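Local structure of telomerase reverse transcriptase (Candida tropicalis MYA-3404, 6ZD1) at residues D110-F115 with S170-I175; R81-V86 with D114-G119; L333-F338 with L561-K566; E311-I316 with V554-N559. The protein probably elongates telomeres as the catalytic subunit of telomerase, copying a template within its RNA component to add short DNA repeats to chromosome ends. All coordinates share one frame; numbering follows the deposited sequence.

How the contacts relate
The four contacts form two pairs on different parts of the chain. Contacts 1 and 2 lie in the RNA-binding region, their centres about 7 Å apart, and share helix 104-117: D114 and F115 belong to both, and V172 CG1 lies 4.1 Å from L116 CD2 between them. Contacts 3 and 4 lie in the reverse transcriptase part, their centres about 8 Å apart. Both reach a three-stranded sheet, where K566 O and D557 N make a probable hydrogen bond at 2.8 Å; contact 3 also reaches strand 334-339 of a four-stranded one. By sequence and position they fit the palm, the catalytic subdomain of reverse transcriptases. About 41 Å separates the centres of contacts 1 and 4.

Contact 1 (D110-F115 with S170-I175); sequences DRIVDF and SLVKNI
V172 points from helix 170-175 at helix 110-115 and divides its two methyl groups between F115 and I112. Its CG1, anti to the backbone N at chi1 175°, comes to the rim of the F115 ring near the ring plane, 4.0 Å from F115 CD2. Its other branch, CG2, meets the end of I112, where CD1 is 4.1 Å off. The helices thus touch through a forked side chain set against two residues one turn apart. A valine suits the place because it branches at CB, close to the helix, so each methyl meets a different partner. F115, with CG anti to the backbone N (chi1 -166°), offers V172 the edge of a flat ring that also meets F168 edge-to-face. I112 supplies reach, its extended chain carrying CD1 out to V172. All three are buried. On another side of helix 110-115, R111 NH2 and D114 OD2 form a salt bridge at 3.1 Å, the oxygen near the guanidinium plane but the nitrogen 42° out of the carboxylate plane. Helices 104-117 and 158-179 belong to the helical RNA-binding domain: I112 also packs on V86 of helix 79-93, and K173 NZ bonds A120 O just past helix 104-117.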
loop_
_atom_site.group_PDB
_atom_site.type_symbol
_atom_site.label_atom_id
_atom_site.label_comp_id
_atom_site.label_asym_id
_atom_site.label_seq_id
_atom_site.Cartn_x
_atom_site.Cartn_y
_atom_site.Cartn_z
ATOM N N ASP A 110 -25.658 9.882 -0.238
ATOM C CA ASP A 110 -24.715 9.709 -1.337
ATOM C C ASP A 110 -23.279 9.821 -0.845
ATOM O O ASP A 110 -22.398 9.086 -1.306
ATOM C CB ASP A 110 -24.984 10.739 -2.434
ATOM C CG ASP A 110 -26.207 10.403 -3.267
ATOM O OD1 ASP A 110 -26.759 9.294 -3.106
ATOM O OD2 ASP A 110 -26.614 11.254 -4.086
ATOM N N ARG A 111 -23.026 10.721 0.109
ATOM C CA ARG A 111 -21.680 10.828 0.656
ATOM C C ARG A 111 -21.350 9.630 1.530
ATOM O O ARG A 111 -20.178 9.253 1.644
ATOM C CB ARG A 111 -21.524 12.124 1.455
ATOM C CG ARG A 111 -21.874 13.401 0.700
ATOM C CD ARG A 111 -20.826 13.776 -0.338
ATOM N NE ARG A 111 -20.921 12.958 -1.543
ATOM C CZ ARG A 111 -21.782 13.180 -2.531
ATOM N NH1 ARG A 111 -22.629 14.201 -2.460
ATOM N NH2 ARG A 111 -21.799 12.382 -3.591
ATOM N N ILE A 112 -22.367 9.005 2.128
ATOM C CA ILE A 112 -22.138 7.781 2.889
ATOM C C ILE A 112 -21.735 6.644 1.959
ATOM O O ILE A 112 -20.850 5.845 2.285
ATOM C CB ILE A 112 -23.383 7.414 3.714
ATOM C CG1 ILE A 112 -23.582 8.402 4.861
ATOM C CG2 ILE A 112 -23.259 6.007 4.272
ATOM C CD1 ILE A 112 -24.777 8.064 5.722
ATOM N N VAL A 113 -22.380 6.545 0.792
ATOM C CA VAL A 113 -21.997 5.516 -0.171
ATOM C C VAL A 113 -20.570 5.744 -0.651
ATOM O O VAL A 113 -19.777 4.800 -0.756
ATOM C CB VAL A 113 -22.989 5.477 -1.345
ATOM C CG1 VAL A 113 -22.550 4.436 -2.367
ATOM C CG2 VAL A 113 -24.385 5.180 -0.840
ATOM N N ASP A 114 -20.209 7.003 -0.923
ATOM C CA ASP A 114 -18.830 7.300 -1.297
ATOM C C ASP A 114 -17.874 6.909 -0.180
ATOM O O ASP A 114 -16.798 6.356 -0.433
ATOM C CB ASP A 114 -18.679 8.785 -1.635
ATOM C CG ASP A 114 -19.336 9.160 -2.954
ATOM O OD1 ASP A 114 -19.782 8.251 -3.690
ATOM O OD2 ASP A 114 -19.404 10.370 -3.252
ATOM N N PHE A 115 -18.261 7.178 1.067
ATOM C CA PHE A 115 -17.432 6.807 2.206
ATOM C C PHE A 115 -17.333 5.293 2.354
ATOM O O PHE A 115 -16.286 4.779 2.766
ATOM C CB PHE A 115 -18.000 7.450 3.471
ATOM C CG PHE A 115 -17.067 7.427 4.642
ATOM C CD1 PHE A 115 -15.795 7.960 4.544
ATOM C CD2 PHE A 115 -17.480 6.903 5.858
ATOM C CE1 PHE A 115 -14.938 7.949 5.630
ATOM C CE2 PHE A 115 -16.631 6.894 6.952
ATOM C CZ PHE A 115 -15.356 7.417 6.836
ATOM N N SER A 170 -18.142 8.087 13.767
ATOM C CA SER A 170 -18.634 7.309 14.898
ATOM C C SER A 170 -19.786 6.391 14.513
ATOM O O SER A 170 -19.763 5.204 14.842
ATOM C CB SER A 170 -19.068 8.230 16.048
ATOM O OG SER A 170 -17.984 9.015 16.519
ATOM N N LEU A 171 -20.798 6.915 13.823
ATOM C CA LEU A 171 -21.940 6.082 13.466
ATOM C C LEU A 171 -21.626 5.168 12.287
ATOM O O LEU A 171 -21.668 3.940 12.414
ATOM C CB LEU A 171 -23.156 6.959 13.161
ATOM C CG LEU A 171 -23.806 7.602 14.382
ATOM C CD1 LEU A 171 -25.038 8.384 13.981
ATOM C CD2 LEU A 171 -24.163 6.520 15.368
ATOM N N VAL A 172 -21.283 5.753 11.134
ATOM C CA VAL A 172 -21.117 4.953 9.923
ATOM C C VAL A 172 -19.978 3.957 10.089
ATOM O O VAL A 172 -20.122 2.770 9.773
ATOM C CB VAL A 172 -20.900 5.865 8.702
ATOM C CG1 VAL A 172 -20.615 5.031 7.455
ATOM C CG2 VAL A 172 -22.117 6.753 8.481
ATOM N N LYS A 173 -18.849 4.405 10.641
ATOM C CA LYS A 173 -17.683 3.535 10.731
ATOM C C LYS A 173 -17.921 2.383 11.701
ATOM O O LYS A 173 -17.562 1.235 11.410
ATOM C CB LYS A 173 -16.453 4.345 11.141
ATOM C CG LYS A 173 -15.192 3.517 11.325
ATOM C CD LYS A 173 -14.066 4.357 11.896
ATOM C CE LYS A 173 -13.377 5.163 10.818
ATOM N NZ LYS A 173 -12.593 4.271 9.923
ATOM N N ASN A 174 -18.535 2.658 12.854
ATOM C CA ASN A 174 -18.778 1.586 13.814
ATOM C C ASN A 174 -19.775 0.569 13.280
ATOM O O ASN A 174 -19.659 -0.623 13.584
ATOM C CB ASN A 174 -19.258 2.153 15.146
ATOM C CG ASN A 174 -18.167 2.904 15.875
ATOM O OD1 ASN A 174 -16.988 2.769 15.551
ATOM N ND2 ASN A 174 -18.552 3.698 16.866
ATOM N N ILE A 175 -20.760 1.015 12.499
ATOM C CA ILE A 175 -21.677 0.074 11.864
ATOM C C ILE A 175 -20.910 -0.887 10.969
ATOM O O ILE A 175 -21.126 -2.106 11.013
ATOM C CB ILE A 175 -22.757 0.840 11.079
ATOM C CG1 ILE A 175 -23.681 1.574 12.049
ATOM C CG2 ILE A 175 -23.530 -0.103 10.169
ATOM C CD1 ILE A 175 -24.500 2.655 11.395
#

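Contact 2 (R81-V86 with D114-G119); sequences RVVEVV and DFLRLG
L116 overlaps V86 and V83 with one methyl group, CD1, which carries the whole contact between helix 81-86 and the end of helix 104-117. The methyl comes tip to tip with V86, 3.8 Å from its CG2, and CB and CG1 of the same valine lie almost as near. V83, one turn back, approaches L116 CD1 at a slant through its own CG2, at 4.0 Å. An extended leucine chain, with CD1 anti to CA at chi2 177°, is what brings this methyl far enough out to meet two valines three residues apart; the valines, short and branched at CB, offer broad, shallow surfaces in return. L116 also packs on V172 and V176 of helix 158-179, so it sits where three helices of the RNA-binding domain meet. The helix then stops in a Schellman motif: G119, at a positive phi of 72°, is its C-prime residue, with A120 N turned back to F115 O and G119 N weakly bonded to L116 O at 3.1 Å. R117 NH2 reaches back to D114 OD1 at 2.8 Å in a salt bridge, without touching the valines. Between the two segments the contact is wholly apolar, so shape and burial rather than directional bonds hold them together, and the charge of R117 is paired with D114 of its own segment.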
loop_
_atom_site.group_PDB
_atom_site.type_symbol
_atom_site.label_atom_id
_atom_site.label_comp_id
_atom_site.label_asym_id
_atom_site.label_seq_id
_atom_site.Cartn_x
_atom_site.Cartn_y
_atom_site.Cartn_z
ATOM N N ARG A 81 -25.824 -4.665 -1.057
ATOM C CA ARG A 81 -26.399 -5.129 0.199
ATOM C C ARG A 81 -25.687 -4.499 1.386
ATOM O O ARG A 81 -26.308 -4.266 2.431
ATOM C CB ARG A 81 -26.333 -6.654 0.279
ATOM C CG ARG A 81 -26.887 -7.230 1.571
ATOM C CD ARG A 81 -28.378 -6.963 1.705
ATOM N NE ARG A 81 -29.183 -8.093 1.248
ATOM C CZ ARG A 81 -29.774 -8.164 0.059
ATOM N NH1 ARG A 81 -29.658 -7.167 -0.808
ATOM N NH2 ARG A 81 -30.487 -9.235 -0.263
ATOM N N VAL A 82 -24.392 -4.206 1.240
ATOM C CA VAL A 82 -23.665 -3.479 2.278
ATOM C C VAL A 82 -24.254 -2.088 2.455
ATOM O O VAL A 82 -24.503 -1.635 3.578
ATOM C CB VAL A 82 -22.166 -3.407 1.936
ATOM C CG1 VAL A 82 -21.450 -2.494 2.916
ATOM C CG2 VAL A 82 -21.545 -4.792 1.942
ATOM N N VAL A 83 -24.488 -1.390 1.340
ATOM C CA VAL A 83 -25.032 -0.039 1.412
ATOM C C VAL A 83 -26.437 -0.063 1.994
ATOM O O VAL A 83 -26.794 0.776 2.831
ATOM C CB VAL A 83 -24.998 0.624 0.024
ATOM C CG1 VAL A 83 -25.768 1.938 0.041
ATOM C CG2 VAL A 83 -23.563 0.854 -0.413
ATOM N N GLU A 84 -27.248 -1.040 1.582
ATOM C CA GLU A 84 -28.628 -1.102 2.054
ATOM C C GLU A 84 -28.684 -1.296 3.564
ATOM O O GLU A 84 -29.479 -0.643 4.248
ATOM C CB GLU A 84 -29.379 -2.224 1.333
ATOM C CG GLU A 84 -30.874 -2.255 1.622
ATOM C CD GLU A 84 -31.605 -3.337 0.847
ATOM O OE1 GLU A 84 -30.930 -4.210 0.260
ATOM O OE2 GLU A 84 -32.855 -3.311 0.821
ATOM N N VAL A 85 -27.837 -2.177 4.104
ATOM C CA VAL A 85 -27.805 -2.388 5.551
ATOM C C VAL A 85 -27.428 -1.098 6.268
ATOM O O VAL A 85 -28.057 -0.711 7.259
ATOM C CB VAL A 85 -26.843 -3.534 5.913
ATOM C CG1 VAL A 85 -26.633 -3.589 7.418
ATOM C CG2 VAL A 85 -27.388 -4.857 5.412
ATOM N N VAL A 86 -26.377 -0.429 5.790
ATOM C CA VAL A 86 -25.910 0.796 6.436
ATOM C C VAL A 86 -27.007 1.857 6.442
ATOM O O VAL A 86 -27.295 2.470 7.476
ATOM C CB VAL A 86 -24.628 1.304 5.751
ATOM C CG1 VAL A 86 -24.230 2.658 6.308
ATOM C CG2 VAL A 86 -23.505 0.293 5.940
ATOM N N ASP A 114 -20.209 7.003 -0.923
ATOM C CA ASP A 114 -18.830 7.300 -1.297
ATOM C C ASP A 114 -17.874 6.909 -0.180
ATOM O O ASP A 114 -16.798 6.356 -0.433
ATOM C CB ASP A 114 -18.679 8.785 -1.635
ATOM C CG ASP A 114 -19.336 9.160 -2.954
ATOM O OD1 ASP A 114 -19.782 8.251 -3.690
ATOM O OD2 ASP A 114 -19.404 10.370 -3.252
ATOM N N PHE A 115 -18.261 7.178 1.067
ATOM C CA PHE A 115 -17.432 6.807 2.206
ATOM C C PHE A 115 -17.333 5.293 2.354
ATOM O O PHE A 115 -16.286 4.779 2.766
ATOM C CB PHE A 115 -18.000 7.450 3.471
ATOM C CG PHE A 115 -17.067 7.427 4.642
ATOM C CD1 PHE A 115 -15.795 7.960 4.544
ATOM C CD2 PHE A 115 -17.480 6.903 5.858
ATOM C CE1 PHE A 115 -14.938 7.949 5.630
ATOM C CE2 PHE A 115 -16.631 6.894 6.952
ATOM C CZ PHE A 115 -15.356 7.417 6.836
ATOM N N LEU A 116 -18.399 4.564 2.004
ATOM C CA LEU A 116 -18.342 3.107 2.013
ATOM C C LEU A 116 -17.546 2.552 0.839
ATOM O O LEU A 116 -17.040 1.429 0.928
ATOM C CB LEU A 116 -19.756 2.516 2.003
ATOM C CG LEU A 116 -20.653 2.825 3.205
ATOM C CD1 LEU A 116 -22.043 2.229 3.028
ATOM C CD2 LEU A 116 -20.016 2.325 4.488
ATOM N N ARG A 117 -17.416 3.306 -0.256
ATOM C CA ARG A 117 -16.572 2.847 -1.353
ATOM C C ARG A 117 -15.092 2.941 -1.009
ATOM O O ARG A 117 -14.283 2.215 -1.599
ATOM C CB ARG A 117 -16.872 3.637 -2.631
ATOM C CG ARG A 117 -17.751 2.885 -3.623
ATOM C CD ARG A 117 -17.780 3.569 -4.970
ATOM N NE ARG A 117 -18.570 4.790 -4.923
ATOM C CZ ARG A 117 -19.852 4.856 -5.258
ATOM N NH1 ARG A 117 -20.483 3.766 -5.675
ATOM N NH2 ARG A 117 -20.499 6.011 -5.183
ATOM N N LEU A 118 -14.725 3.811 -0.070
ATOM C CA LEU A 118 -13.382 3.845 0.495
ATOM C C LEU A 118 -13.264 2.979 1.742
ATOM O O LEU A 118 -12.291 3.119 2.492
ATOM C CB LEU A 118 -12.974 5.289 0.807
ATOM C CG LEU A 118 -13.049 6.266 -0.370
ATOM C CD1 LEU A 118 -12.681 7.677 0.066
ATOM C CD2 LEU A 118 -12.160 5.809 -1.520
ATOM N N GLY A 119 -14.245 2.111 1.992
ATOM C CA GLY A 119 -14.225 1.222 3.138
ATOM C C GLY A 119 -14.453 1.890 4.470
ATOM O O GLY A 119 -14.220 1.262 5.508
#

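Contact 3 (L333-F338 with L561-K566); sequences LYMIKF and LTLDVK
Flat groups play no part where L333 and M335 meet L563: the rings of Y334 and F338, on the same strand, are turned elsewhere, the F338 ring lying against that of F504 with planes about 5° apart. The contact joins two sheets of the reverse transcriptase palm. Strand 334-339, whose sequence fits motif A of that family, runs in the four-stranded antiparallel sheet, and L563 sits in the turn leading to strand 565-567 of the three-stranded one. L333, just before the strand, and M335 within it are both directed toward the 561-566 segment. The two leucines cross at about a right angle, with CD1 of L333 3.6 Å from CD1 of L563 and 3.7 Å from its CG. L563 adopts a left-handed helical backbone conformation at phi 58°, uncommon for a leucine, while its buried side chain also packs on F319 and R320 of helix 309-326. M335, modelled as selenomethionine, is long and flexible enough to fold alongside L563: its chain bends at chi3, 60°, and slides past the leucine in the opposite sense, placing its end methyl, CE, 3.7 Å from L563 CD2.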
loop_
_atom_site.group_PDB
_atom_site.type_symbol
_atom_site.label_atom_id
_atom_site.label_comp_id
_atom_site.label_asym_id
_atom_site.label_seq_id
_atom_site.Cartn_x
_atom_site.Cartn_y
_atom_site.Cartn_z
ATOM N N LEU A 333 14.098 -11.566 -32.756
ATOM C CA LEU A 333 14.381 -11.613 -31.330
ATOM C C LEU A 333 13.568 -12.711 -30.667
ATOM O O LEU A 333 12.423 -12.966 -31.048
ATOM C CB LEU A 333 14.078 -10.269 -30.664
ATOM C CG LEU A 333 14.957 -9.116 -31.144
ATOM C CD1 LEU A 333 14.493 -7.814 -30.535
ATOM C CD2 LEU A 333 16.415 -9.385 -30.802
ATOM N N TYR A 334 14.171 -13.362 -29.680
ATOM C CA TYR A 334 13.535 -14.420 -28.913
ATOM C C TYR A 334 13.382 -13.947 -27.478
ATOM O O TYR A 334 14.289 -13.318 -26.925
ATOM C CB TYR A 334 14.362 -15.709 -28.964
ATOM C CG TYR A 334 14.786 -16.098 -30.360
ATOM C CD1 TYR A 334 15.854 -15.465 -30.987
ATOM C CD2 TYR A 334 14.121 -17.096 -31.054
ATOM C CE1 TYR A 334 16.238 -15.805 -32.265
ATOM C CE2 TYR A 334 14.500 -17.446 -32.335
ATOM C CZ TYR A 334 15.561 -16.796 -32.935
ATOM O OH TYR A 334 15.949 -17.137 -34.209
HETATM N N MSE A 335 12.226 -14.213 -26.885
HETATM C CA MSE A 335 12.021 -13.794 -25.507
HETATM C C MSE A 335 11.248 -14.797 -24.669
HETATM O O MSE A 335 10.378 -15.518 -25.163
HETATM C CB MSE A 335 11.328 -12.435 -25.461
HETATM C CG MSE A 335 10.025 -12.364 -26.215
HETATM SE SE MSE A 335 9.301 -10.561 -26.114
HETATM C CE MSE A 335 10.767 -9.608 -26.971
ATOM N N ILE A 336 11.592 -14.821 -23.386
ATOM C CA ILE A 336 11.065 -15.780 -22.425
ATOM C C ILE A 336 10.777 -15.037 -21.126
ATOM O O ILE A 336 11.591 -14.221 -20.679
ATOM C CB ILE A 336 12.061 -16.938 -22.201
ATOM C CG1 ILE A 336 11.593 -17.865 -21.080
ATOM C CG2 ILE A 336 13.466 -16.407 -21.944
ATOM C CD1 ILE A 336 10.657 -18.937 -21.557
ATOM N N LYS A 337 9.603 -15.272 -20.546
ATOM C CA LYS A 337 9.273 -14.758 -19.223
ATOM C C LYS A 337 8.976 -15.924 -18.291
ATOM O O LYS A 337 8.397 -16.935 -18.709
ATOM C CB LYS A 337 8.084 -13.785 -19.259
ATOM C CG LYS A 337 6.719 -14.445 -19.326
ATOM C CD LYS A 337 5.608 -13.437 -19.113
ATOM C CE LYS A 337 4.253 -14.118 -19.093
ATOM N NZ LYS A 337 3.152 -13.139 -18.896
ATOM N N PHE A 338 9.383 -15.782 -17.031
ATOM C CA PHE A 338 9.197 -16.832 -16.041
ATOM C C PHE A 338 9.209 -16.201 -14.656
ATOM O O PHE A 338 9.909 -15.211 -14.430
ATOM C CB PHE A 338 10.272 -17.924 -16.169
ATOM C CG PHE A 338 11.693 -17.420 -16.067
ATOM C CD1 PHE A 338 12.357 -16.922 -17.181
ATOM C CD2 PHE A 338 12.372 -17.471 -14.859
ATOM C CE1 PHE A 338 13.668 -16.465 -17.086
ATOM C CE2 PHE A 338 13.680 -17.019 -14.759
ATOM C CZ PHE A 338 14.329 -16.517 -15.877
ATOM N N LEU A 561 8.244 -8.467 -32.123
ATOM C CA LEU A 561 8.741 -8.173 -33.460
ATOM C C LEU A 561 9.367 -6.790 -33.564
ATOM O O LEU A 561 10.377 -6.620 -34.254
ATOM C CB LEU A 561 7.605 -8.301 -34.472
ATOM C CG LEU A 561 8.038 -8.594 -35.903
ATOM C CD1 LEU A 561 8.820 -9.895 -35.953
ATOM C CD2 LEU A 561 6.818 -8.665 -36.801
ATOM N N THR A 562 8.768 -5.790 -32.919
ATOM C CA THR A 562 9.254 -4.421 -32.988
ATOM C C THR A 562 9.749 -3.879 -31.654
ATOM O O THR A 562 10.243 -2.745 -31.614
ATOM C CB THR A 562 8.153 -3.499 -33.526
ATOM O OG1 THR A 562 7.036 -3.516 -32.630
ATOM C CG2 THR A 562 7.694 -3.966 -34.899
ATOM N N LEU A 563 9.634 -4.649 -30.569
ATOM C CA LEU A 563 10.018 -4.199 -29.228
ATOM C C LEU A 563 9.247 -2.941 -28.827
ATOM O O LEU A 563 9.787 -2.027 -28.200
ATOM C CB LEU A 563 11.531 -3.991 -29.106
ATOM C CG LEU A 563 12.364 -5.270 -28.940
ATOM C CD1 LEU A 563 13.794 -4.942 -28.537
ATOM C CD2 LEU A 563 11.730 -6.216 -27.933
ATOM N N ASP A 564 7.975 -2.888 -29.214
ATOM C CA ASP A 564 7.064 -1.869 -28.715
ATOM C C ASP A 564 6.638 -2.225 -27.293
ATOM O O ASP A 564 6.268 -3.369 -27.021
ATOM C CB ASP A 564 5.844 -1.764 -29.626
ATOM C CG ASP A 564 4.896 -0.660 -29.210
ATOM O OD1 ASP A 564 5.121 0.503 -29.612
ATOM O OD2 ASP A 564 3.925 -0.952 -28.481
ATOM N N VAL A 565 6.700 -1.252 -26.389
ATOM C CA VAL A 565 6.358 -1.445 -24.981
ATOM C C VAL A 565 5.260 -0.446 -24.630
ATOM O O VAL A 565 5.511 0.764 -24.571
ATOM C CB VAL A 565 7.576 -1.258 -24.066
ATOM C CG1 VAL A 565 7.186 -1.475 -22.610
ATOM C CG2 VAL A 565 8.706 -2.195 -24.467
ATOM N N LYS A 566 4.049 -0.946 -24.386
ATOM C CA LYS A 566 2.902 -0.110 -24.052
ATOM C C LYS A 566 2.317 -0.547 -22.714
ATOM O O LYS A 566 2.184 -1.745 -22.445
ATOM C CB LYS A 566 1.830 -0.185 -25.152
ATOM C CG LYS A 566 0.869 1.003 -25.192
ATOM C CD LYS A 566 -0.448 0.703 -24.484
ATOM C CE LYS A 566 -1.377 1.917 -24.481
ATOM N NZ LYS A 566 -0.795 3.074 -23.736
#

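Contact 4 (E311-I316 with V554-N559); sequences EVADRI and VGLDIN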
loop_
_atom_site.group_PDB
_atom_site.type_symbol
_atom_site.label_atom_id
_atom_site.label_comp_id
_atom_site.label_asym_id
_atom_site.label_seq_id
_atom_site.Cartn_x
_atom_site.Cartn_y
_atom_site.Cartn_z
ATOM N N GLU A 311 11.469 1.082 -15.259
ATOM C CA GLU A 311 12.850 0.747 -15.580
ATOM C C GLU A 311 12.922 -0.473 -16.489
ATOM O O GLU A 311 13.811 -0.553 -17.346
ATOM C CB GLU A 311 13.662 0.517 -14.302
ATOM C CG GLU A 311 15.098 1.026 -14.404
ATOM C CD GLU A 311 16.022 0.449 -13.345
ATOM O OE1 GLU A 311 16.955 -0.295 -13.718
ATOM O OE2 GLU A 311 15.821 0.740 -12.147
ATOM N N VAL A 312 11.990 -1.417 -16.332
ATOM C CA VAL A 312 11.912 -2.548 -17.256
ATOM C C VAL A 312 11.648 -2.047 -18.671
ATOM O O VAL A 312 12.315 -2.453 -19.629
ATOM C CB VAL A 312 10.827 -3.541 -16.798
ATOM C CG1 VAL A 312 10.483 -4.521 -17.911
ATOM C CG2 VAL A 312 11.278 -4.284 -15.548
ATOM N N ALA A 313 10.699 -1.118 -18.811
ATOM C CA ALA A 313 10.366 -0.585 -20.126
ATOM C C ALA A 313 11.541 0.170 -20.732
ATOM O O ALA A 313 11.861 -0.006 -21.912
ATOM C CB ALA A 313 9.143 0.323 -20.020
ATOM N N ASP A 314 12.204 1.008 -19.932
ATOM C CA ASP A 314 13.314 1.806 -20.439
ATOM C C ASP A 314 14.497 0.933 -20.829
ATOM O O ASP A 314 15.177 1.211 -21.824
ATOM C CB ASP A 314 13.728 2.845 -19.399
ATOM C CG ASP A 314 12.893 4.106 -19.477
ATOM O OD1 ASP A 314 13.278 5.030 -20.225
ATOM O OD2 ASP A 314 11.840 4.163 -18.808
ATOM N N ARG A 315 14.775 -0.116 -20.051
ATOM C CA ARG A 315 15.884 -0.994 -20.408
ATOM C C ARG A 315 15.599 -1.753 -21.701
ATOM O O ARG A 315 16.528 -2.054 -22.459
ATOM C CB ARG A 315 16.180 -1.960 -19.258
ATOM C CG ARG A 315 16.689 -1.280 -17.988
ATOM C CD ARG A 315 18.207 -1.124 -17.961
ATOM N NE ARG A 315 18.867 -2.279 -17.357
ATOM C CZ ARG A 315 19.575 -3.177 -18.035
ATOM N NH1 ARG A 315 19.728 -3.050 -19.348
ATOM N NH2 ARG A 315 20.137 -4.197 -17.401
ATOM N N ILE A 316 14.325 -2.044 -21.981
ATOM C CA ILE A 316 13.952 -2.667 -23.249
ATOM C C ILE A 316 14.003 -1.655 -24.389
ATOM O O ILE A 316 14.487 -1.959 -25.485
ATOM C CB ILE A 316 12.564 -3.323 -23.128
ATOM C CG1 ILE A 316 12.607 -4.459 -22.112
ATOM C CG2 ILE A 316 12.092 -3.850 -24.473
ATOM C CD1 ILE A 316 11.248 -5.020 -21.777
ATOM N N VAL A 554 5.154 -7.584 -16.656
ATOM C CA VAL A 554 4.478 -6.885 -15.568
ATOM C C VAL A 554 3.978 -5.533 -16.060
ATOM O O VAL A 554 4.769 -4.626 -16.349
ATOM C CB VAL A 554 5.428 -6.725 -14.379
ATOM C CG1 VAL A 554 5.473 -8.004 -13.575
ATOM C CG2 VAL A 554 6.829 -6.375 -14.871
ATOM N N GLY A 555 2.657 -5.376 -16.109
ATOM C CA GLY A 555 2.043 -4.122 -16.509
ATOM C C GLY A 555 2.301 -3.672 -17.936
ATOM O O GLY A 555 1.787 -2.630 -18.358
ATOM N N LEU A 556 3.079 -4.441 -18.698
ATOM C CA LEU A 556 3.541 -4.024 -20.015
ATOM C C LEU A 556 3.085 -4.997 -21.091
ATOM O O LEU A 556 3.102 -6.216 -20.894
ATOM C CB LEU A 556 5.066 -3.928 -20.062
ATOM C CG LEU A 556 5.747 -3.071 -19.002
ATOM C CD1 LEU A 556 7.256 -3.143 -19.165
ATOM C CD2 LEU A 556 5.258 -1.638 -19.092
ATOM N N ASP A 557 2.697 -4.446 -22.236
ATOM C CA ASP A 557 2.491 -5.212 -23.457
ATOM C C ASP A 557 3.722 -5.026 -24.332
ATOM O O ASP A 557 4.032 -3.900 -24.735
ATOM C CB ASP A 557 1.236 -4.754 -24.199
ATOM C CG ASP A 557 0.013 -5.558 -23.823
ATOM O OD1 ASP A 557 0.139 -6.469 -22.976
ATOM O OD2 ASP A 557 -1.073 -5.282 -24.379
ATOM N N ILE A 558 4.428 -6.118 -24.609
ATOM C CA ILE A 558 5.693 -6.069 -25.333
ATOM C C ILE A 558 5.535 -6.825 -26.645
ATOM O O ILE A 558 5.214 -8.021 -26.645
ATOM C CB ILE A 558 6.846 -6.651 -24.504
ATOM C CG1 ILE A 558 6.974 -5.899 -23.178
ATOM C CG2 ILE A 558 8.144 -6.574 -25.290
ATOM C CD1 ILE A 558 7.990 -6.501 -22.232
ATOM N N ASN A 559 5.763 -6.130 -27.758
ATOM C CA ASN A 559 5.723 -6.745 -29.079
ATOM C C ASN A 559 7.084 -7.361 -29.383
ATOM O O ASN A 559 8.101 -6.661 -29.400
ATOM C CB ASN A 559 5.337 -5.719 -30.146
ATOM C CG ASN A 559 5.016 -6.363 -31.491
ATOM O OD1 ASN A 559 5.790 -7.166 -32.012
ATOM N ND2 ASN A 559 3.868 -6.014 -32.053
#
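Helix 309-326 lies against the three-stranded antiparallel sheet of the palm, and here its residues V312, A313 and I316 meet L556 and I558 of the middle strand, 556-559. The hairpin of strands 550-553 and 556-559 fits motif E, the primer grip of reverse transcriptases, in sequence and position. The axes of 311-316 and 556-559 run nearly parallel, 15° apart in direction and 10.5 Å at their closest, so L556 and I558 line up with successive helical turns. L556 CD1 lies 3.7 Å from V312 CG1 and 4.0 Å from A313 CB; a small alanine lets the leucine come close to the helix backbone, where A313 N is also 4.0 Å from this methyl. One turn on, I316 and I558 touch tip to tip, CD1 to CD1 at 3.6 Å. Both isoleucines hold CG1 beside the backbone N (chi1 -64° and -57°), their chains extended beyond it. V565 of the next strand packs beside A313 and I316, while D557 OD1 bonds T552 OG1. The side chains that meet are all aliphatic, which implies joining by hydrophobic burial and close fit, with D557 turned to the other face of the strand and the helix's charged residues taking no part.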